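Local atomic coordinates of transcription regulator, Crp family (Thermus thermophilus, PDB entry 4EV0), a protein that activates transcription in response to cyclic AMP, binding DNA as a homodimer through winged helix-turn-helix domains. Residues B[123-126]-B[127-131]. Sequence-based numbering, arbitrary orientation.
Sequences LARR and LREAD. With CMP (adenosine-3',5'-cyclic-monophosphate), chain G.
Leu127 N donates to Leu123 O at 2.9 Å, one of four consecutive i to i+4 backbone bonds in the middle of helix 114-135; the last, Ala130 N to Arg126 O, is 3.0 Å long. Among the side chains, Arg125 and Arg128 lie close on the same helix flank. With its chain bent at chi2 (69°) and again at chi3 (21°), Arg125 brings NH1 to 3.7 Å from Arg128 CD, and the two guanidinium planes are only 15° apart. Asp81 of the second subunit, salt-bridged to Arg128 NE and in a long, weak ion pair with Arg125 NH2, probably offsets the two positive charges. Glu129 OE2 lies 3.7 Å from Arg125 CG, so the carboxylate meets the aliphatic part of the arginine and not its guanidinium. Arg126 instead reaches toward the ligand. Its chain runs extended from CG to NE, and N3 of cyclic AMP lies over one face of the guanidinium, 3.9 Å above its plane and offset toward its rim; Arg126 NH1 lies 3.5 Å from the ribose O2'. A salt bridge from NH1 to Glu76 and a hydrogen bond from NH2 to Leu73 O hold the group there. An alanine here would probably leave Glu76, itself hydrogen-bonded to the nucleotide, without its charge partner and the adenine without its cover beside N3 and C2. Asp131 of the second subunit hydrogen-bonds the same nucleotide. Leu123 and Leu127 pack on Ala120 and Met77 of the second subunit, respectively. This is the long dimerisation helix of the CAP family, which pairs the subunits and lines their shared cyclic AMP pocket.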
# COMPACT_ATOMS: atom_id res chain seq x y z
N LEU B 123 -9.73 2.14 9.05
CA LEU B 123 -9.19 1.16 8.12
C LEU B 123 -9.03 1.76 6.71
O LEU B 123 -8.08 1.44 5.98
CB LEU B 123 -10.09 -0.08 8.07
CG LEU B 123 -10.02 -0.94 9.34
CD1 LEU B 123 -11.05 -2.06 9.28
CD2 LEU B 123 -8.62 -1.50 9.56
N ALA B 124 -9.96 2.63 6.33
CA ALA B 124 -9.85 3.28 5.04
C ALA B 124 -8.63 4.20 5.04
O ALA B 124 -7.89 4.21 4.08
CB ALA B 124 -11.13 4.05 4.70
N ARG B 125 -8.43 4.93 6.13
CA ARG B 125 -7.26 5.80 6.30
C ARG B 125 -5.95 5.01 6.19
O ARG B 125 -4.98 5.48 5.59
CB ARG B 125 -7.34 6.54 7.65
CG ARG B 125 -6.13 7.41 8.05
CD ARG B 125 -5.96 8.65 7.16
NE ARG B 125 -7.22 9.01 6.48
CZ ARG B 125 -7.32 9.32 5.19
NH1 ARG B 125 -6.24 9.34 4.41
NH2 ARG B 125 -8.52 9.61 4.68
N ARG B 126 -5.95 3.80 6.74
CA ARG B 126 -4.78 2.93 6.73
C ARG B 126 -4.50 2.35 5.36
O ARG B 126 -3.35 2.17 4.97
CB ARG B 126 -4.94 1.80 7.76
CG ARG B 126 -4.47 2.17 9.16
CD ARG B 126 -5.12 1.26 10.21
NE ARG B 126 -4.79 1.68 11.58
CZ ARG B 126 -5.20 1.05 12.67
NH1 ARG B 126 -5.95 -0.04 12.56
NH2 ARG B 126 -4.85 1.49 13.88
N LEU B 127 -5.55 2.05 4.61
CA LEU B 127 -5.40 1.52 3.26
C LEU B 127 -4.87 2.59 2.30
O LEU B 127 -4.20 2.27 1.31
CB LEU B 127 -6.72 0.93 2.74
CG LEU B 127 -7.12 -0.49 3.18
CD1 LEU B 127 -8.62 -0.65 3.07
CD2 LEU B 127 -6.43 -1.56 2.34
N ARG B 128 -5.16 3.85 2.60
CA ARG B 128 -4.63 4.95 1.81
C ARG B 128 -3.14 5.14 2.05
O ARG B 128 -2.37 5.38 1.12
CB ARG B 128 -5.42 6.23 2.08
CG ARG B 128 -6.77 6.22 1.38
CD ARG B 128 -7.42 7.59 1.39
NE ARG B 128 -8.83 7.53 1.02
CZ ARG B 128 -9.28 7.60 -0.24
NH1 ARG B 128 -8.42 7.73 -1.25
NH2 ARG B 128 -10.58 7.53 -0.48
N GLU B 129 -2.74 5.04 3.31
CA GLU B 129 -1.33 5.08 3.70
C GLU B 129 -0.56 3.91 3.08
O GLU B 129 0.60 4.05 2.69
CB GLU B 129 -1.21 5.09 5.22
CG GLU B 129 -1.77 6.37 5.83
CD GLU B 129 -2.02 6.29 7.32
OE1 GLU B 129 -1.84 5.20 7.92
OE2 GLU B 129 -2.43 7.32 7.91
N ALA B 130 -1.23 2.77 2.97
CA ALA B 130 -0.64 1.60 2.31
C ALA B 130 -0.46 1.76 0.79
O ALA B 130 0.54 1.29 0.26
CB ALA B 130 -1.45 0.36 2.62
N ASP B 131 -1.40 2.40 0.10
CA ASP B 131 -1.25 2.64 -1.34
C ASP B 131 -0.06 3.56 -1.58
O ASP B 131 0.68 3.40 -2.56
CB ASP B 131 -2.52 3.26 -1.95
CG ASP B 131 -3.62 2.23 -2.24
OD1 ASP B 131 -3.31 1.16 -2.81
OD2 ASP B 131 -4.81 2.50 -1.91
P CMP G . -5.28 -7.28 14.27
O1P CMP G . -6.38 -7.76 15.17
O2P CMP G . -5.15 -7.89 12.89
O5' CMP G . -3.86 -7.38 15.04
C5' CMP G . -2.76 -6.56 14.65
C4' CMP G . -3.25 -5.18 14.40
O4' CMP G . -2.26 -4.35 13.77
C3' CMP G . -4.40 -5.10 13.44
O3' CMP G . -5.57 -5.70 13.96
C2' CMP G . -4.46 -3.61 13.18
O2' CMP G . -4.99 -2.92 14.30
C1' CMP G . -2.95 -3.29 13.10
N9 CMP G . -2.49 -3.22 11.71
C8 CMP G . -2.50 -4.21 10.80
N7 CMP G . -2.02 -3.74 9.61
C5 CMP G . -1.71 -2.44 9.77
C6 CMP G . -1.14 -1.35 8.93
N6 CMP G . -0.81 -1.59 7.63
N1 CMP G . -0.96 -0.13 9.51
C2 CMP G . -1.29 0.10 10.80
N3 CMP G . -1.80 -0.84 11.62
C4 CMP G . -2.02 -2.10 11.17